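Local coordinates for prophage Lp1 protein 11 (Lactobacillus plantarum WCFS1, PDB 3B7H) that probably binds DNA through a Cro/C1-type helix-turn-helix domain and so may act as a phage transcriptional regulator, at residues A[9-14]-A[65-70]; A[37-40]-A[44-47]. All coordinates share one frame; numbering follows the deposited sequence.

Contact 1: A[9-14]-A[65-70]; sequences SEHLME and HDFFDF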
# COMPACT_ATOMS: atom_id res chain seq x y z
N SER A 9 6.90 5.77 -5.59
CA SER A 9 8.17 5.48 -6.21
C SER A 9 9.16 6.62 -5.95
O SER A 9 10.34 6.36 -5.73
CB SER A 9 7.99 5.16 -7.70
OG SER A 9 7.42 6.25 -8.40
N GLU A 10 8.68 7.86 -5.93
CA GLU A 10 9.56 8.97 -5.61
C GLU A 10 10.06 8.89 -4.17
O GLU A 10 11.22 9.17 -3.89
CB GLU A 10 8.90 10.32 -5.88
CG GLU A 10 8.85 10.61 -7.35
CD GLU A 10 8.05 11.86 -7.76
OE1 GLU A 10 7.79 12.73 -6.89
OE2 GLU A 10 7.72 11.95 -8.99
N HIS A 11 9.19 8.49 -3.25
CA HIS A 11 9.60 8.38 -1.85
C HIS A 11 10.62 7.26 -1.70
O HIS A 11 11.64 7.39 -1.00
CB HIS A 11 8.39 8.08 -0.95
CG HIS A 11 8.71 8.14 0.50
ND1 HIS A 11 9.22 9.26 1.10
CD2 HIS A 11 8.63 7.20 1.47
CE1 HIS A 11 9.42 9.02 2.38
NE2 HIS A 11 9.07 7.77 2.63
N LEU A 12 10.31 6.15 -2.34
CA LEU A 12 11.18 5.01 -2.34
C LEU A 12 12.56 5.37 -2.87
O LEU A 12 13.56 5.04 -2.25
CB LEU A 12 10.54 3.88 -3.12
CG LEU A 12 11.51 2.73 -3.34
CD1 LEU A 12 11.98 2.15 -2.01
CD2 LEU A 12 10.82 1.70 -4.18
N MET A 13 12.63 6.10 -3.98
CA MET A 13 13.90 6.53 -4.51
C MET A 13 14.64 7.45 -3.54
O MET A 13 15.84 7.33 -3.40
CB MET A 13 13.70 7.22 -5.88
CG MET A 13 14.99 7.60 -6.61
SD MET A 13 16.14 6.24 -6.90
CE MET A 13 15.00 5.00 -7.32
N GLU A 14 13.95 8.33 -2.85
CA GLU A 14 14.60 9.13 -1.82
C GLU A 14 15.22 8.28 -0.73
O GLU A 14 16.33 8.56 -0.31
CB GLU A 14 13.63 10.04 -1.12
CG GLU A 14 13.03 11.18 -1.91
CD GLU A 14 12.01 11.99 -1.06
OE1 GLU A 14 11.78 11.59 0.13
OE2 GLU A 14 11.47 13.04 -1.57
N HIS A 65 4.72 0.79 7.70
CA HIS A 65 4.19 1.91 8.47
C HIS A 65 5.09 3.13 8.39
O HIS A 65 4.61 4.23 8.08
CB HIS A 65 4.00 1.47 9.91
CG HIS A 65 3.54 2.54 10.83
ND1 HIS A 65 2.36 3.23 10.65
CD2 HIS A 65 4.06 2.99 11.99
CE1 HIS A 65 2.19 4.08 11.64
NE2 HIS A 65 3.21 3.96 12.47
N ASP A 66 6.38 2.95 8.65
CA ASP A 66 7.34 4.05 8.56
C ASP A 66 7.55 4.56 7.13
O ASP A 66 7.66 5.78 6.91
CB ASP A 66 8.67 3.67 9.19
CG ASP A 66 8.64 3.75 10.73
OD1 ASP A 66 7.74 4.40 11.31
OD2 ASP A 66 9.53 3.15 11.36
N PHE A 67 7.57 3.63 6.17
CA PHE A 67 7.60 4.00 4.76
C PHE A 67 6.55 5.08 4.43
O PHE A 67 6.83 6.03 3.72
CB PHE A 67 7.38 2.78 3.86
CG PHE A 67 7.35 3.12 2.40
CD1 PHE A 67 8.52 3.20 1.67
CD2 PHE A 67 6.17 3.46 1.78
CE1 PHE A 67 8.51 3.57 0.34
CE2 PHE A 67 6.14 3.85 0.45
CZ PHE A 67 7.31 3.92 -0.27
N PHE A 68 5.36 4.95 4.99
CA PHE A 68 4.26 5.82 4.64
C PHE A 68 4.17 7.07 5.50
O PHE A 68 3.17 7.79 5.41
CB PHE A 68 2.94 5.05 4.69
CG PHE A 68 2.64 4.26 3.43
CD1 PHE A 68 2.34 4.91 2.25
CD2 PHE A 68 2.66 2.87 3.44
CE1 PHE A 68 2.06 4.21 1.10
CE2 PHE A 68 2.39 2.16 2.28
CZ PHE A 68 2.08 2.83 1.12
N ASP A 69 5.20 7.36 6.30
CA ASP A 69 5.23 8.56 7.12
C ASP A 69 5.75 9.71 6.29
O ASP A 69 6.83 10.25 6.56
CB ASP A 69 6.10 8.33 8.36
CG ASP A 69 5.97 9.43 9.41
OD1 ASP A 69 5.12 10.36 9.28
OD2 ASP A 69 6.76 9.33 10.41
N PHE A 70 4.99 10.07 5.25
CA PHE A 70 5.26 11.26 4.42
C PHE A 70 3.97 11.68 3.78
O PHE A 70 3.07 10.86 3.64
CB PHE A 70 6.30 10.99 3.33
CG PHE A 70 5.84 10.08 2.23
CD1 PHE A 70 5.49 10.58 1.00
CD2 PHE A 70 5.79 8.70 2.42
CE1 PHE A 70 5.08 9.75 -0.02
CE2 PHE A 70 5.38 7.86 1.41
CZ PHE A 70 5.04 8.38 0.18
O HOH W 1 9.49 7.05 5.26

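Contact 2: A[37-40]-A[44-47]; sequences VNAM and RSKR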
# COMPACT_ATOMS: atom_id res chain seq x y z
N VAL A 37 10.29 -3.47 -11.28
CA VAL A 37 11.02 -2.21 -11.04
C VAL A 37 10.59 -1.14 -12.06
O VAL A 37 10.19 -0.05 -11.71
CB VAL A 37 12.57 -2.46 -11.17
CG1 VAL A 37 13.34 -1.14 -11.33
CG2 VAL A 37 13.10 -3.26 -10.01
N ASN A 38 10.66 -1.48 -13.35
CA ASN A 38 10.25 -0.55 -14.39
C ASN A 38 8.81 -0.06 -14.21
O ASN A 38 8.53 1.13 -14.37
CB ASN A 38 10.47 -1.19 -15.79
CG ASN A 38 11.96 -1.36 -16.16
OD1 ASN A 38 12.83 -0.66 -15.63
ND2 ASN A 38 12.26 -2.30 -17.08
N ALA A 39 7.91 -0.99 -13.86
CA ALA A 39 6.47 -0.68 -13.66
C ALA A 39 6.25 0.36 -12.56
O ALA A 39 5.52 1.35 -12.72
CB ALA A 39 5.69 -1.95 -13.37
N MET A 40 6.91 0.12 -11.43
CA MET A 40 6.91 1.06 -10.29
C MET A 40 7.04 2.52 -10.73
O MET A 40 6.27 3.36 -10.27
CB MET A 40 8.05 0.69 -9.34
CG MET A 40 8.30 1.65 -8.18
SD MET A 40 9.06 0.76 -6.78
CE MET A 40 10.68 0.35 -7.42
N ARG A 44 1.98 5.27 -15.94
CA ARG A 44 0.66 4.73 -16.31
C ARG A 44 0.41 3.29 -15.79
O ARG A 44 -0.65 2.71 -16.05
CB ARG A 44 0.41 4.83 -17.82
CG ARG A 44 0.23 6.28 -18.32
CD ARG A 44 -1.02 7.00 -17.75
NE ARG A 44 -2.27 6.56 -18.39
CZ ARG A 44 -2.81 7.11 -19.48
NH1 ARG A 44 -2.25 8.15 -20.07
NH2 ARG A 44 -3.94 6.63 -19.99
N SER A 45 1.36 2.77 -15.03
CA SER A 45 1.17 1.57 -14.23
C SER A 45 0.39 1.81 -12.92
O SER A 45 0.51 2.85 -12.28
CB SER A 45 2.52 0.93 -13.92
OG SER A 45 2.40 -0.05 -12.93
N LYS A 46 -0.42 0.80 -12.55
CA LYS A 46 -1.15 0.73 -11.28
C LYS A 46 -0.23 0.28 -10.09
O LYS A 46 -0.59 0.44 -8.87
CB LYS A 46 -2.36 -0.21 -11.43
CG LYS A 46 -3.48 0.30 -12.37
CD LYS A 46 -4.72 -0.65 -12.50
CE LYS A 46 -5.90 -0.20 -13.47
NZ LYS A 46 -7.16 -1.12 -13.64
N ARG A 47 0.95 -0.24 -10.45
CA ARG A 47 2.00 -0.64 -9.47
C ARG A 47 2.78 0.60 -8.96
O ARG A 47 2.75 1.66 -9.62
CB ARG A 47 2.94 -1.68 -10.10
CG ARG A 47 2.22 -3.02 -10.39
CD ARG A 47 3.08 -4.02 -11.15
NE ARG A 47 2.98 -3.90 -12.62
CZ ARG A 47 3.78 -4.56 -13.46
NH1 ARG A 47 3.62 -4.42 -14.78
NH2 ARG A 47 4.75 -5.35 -13.00

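Contact 1: A[9-14]-A[65-70]
H11 reaches out from helix 4-18 and slots its imidazole beside the rings of F67 and F70, an aromatic cluster that joins the first helix of the Cro/C1-type helix-turn-helix domain to its short last helix, 64-67, and the turn behind it. The two phenylalanines meet the histidine in different ways. F70 lies face to face with it, planes 14° apart and centroids separated by 3.7 Å, and the two side chains run past each other in opposite directions. Each CB therefore comes to rest over the partner's ring, with H11 CB 3.8 Å from the F70 centroid. F67 instead offers its face to the imidazole edge: the planes stand at 77°, and H11 CD2 approaches F67 CE1 to 3.8 Å, above the rim of the phenyl ring and not its middle. H11 gets there because its CG is anti to the backbone N (chi1 -172°), which carries the ring out from the helix.

L12, one residue on, brings its CB to the edge of the F67 ring, while its side chain also packs on V56 and L60 of helix 50-60. F67 is buried further by I53 and C57 of that helix and by V8 and L15 of helix 4-18, so the cluster merges with the hydrophobic core. F70 also meets the ring of Y73. The polar rim of the imidazole is served by a water lying in the ring plane, 2.8 Å from H11 NE2, which donates a hydrogen bond to D66 O, also at 2.8 Å.

Contact 2: A[37-40]-A[44-47]
R47 starts with CG anti to its carbonyl carbon and then bends at chi3 (-89°), a turn that lays its guanidinium flat over the methyl group of A39. Helix 34-41, which carries A39, is the third helix of the chain, in the place of the recognition helix of a Cro/C1-type helix-turn-helix domain, and the contact folds the loop leading to helix 50-60 back against it. A39 CB sits over the centre of the planar group, 3.2 Å from R47 CZ, which is a tight approach. NE, NH1 and NH2 of R47 lie at similar distances from the same methyl, so a small buried residue meets an exposed, charged side chain mainly through the face of its guanidinium.

S45 comes in next to it, its CB 3.3 Å from A39 O, the carbonyl near the end of the helix. M40 has its CB directed away from 44-47, and its side chain packs on I23, S9 and L12, and on P48 just past R47. The position of R47 is set in part by an ST turn: with S45 OG anti to its own backbone N (chi1 167°), the hydroxyl oxygen accepts a hydrogen bond from R47 N at 2.9 Å, the N-H...O angle being 146°.

Overall arrangement
From the N terminus, helix 4-18 supplies the first half of contact 1 at 9-14; the chain then passes through helix 23-30 into helix 34-41, which opens contact 2. That contact closes at once, across the three residues between 40 and 44, before helix 50-60 leads to helix 64-67 and the return of 65-70 to the first helix. Contact 2 is thus a short local closure nested inside the 50-residue loop shut by contact 1. Their centres lie about 16 Å apart on opposite sides of the chain's centre, yet M40 bridges them, its SD 3.3 Å from L12 CD2. Within 65-70, H65 and F68, which do not touch 9-14, meet H65 and F68 of the second subunit.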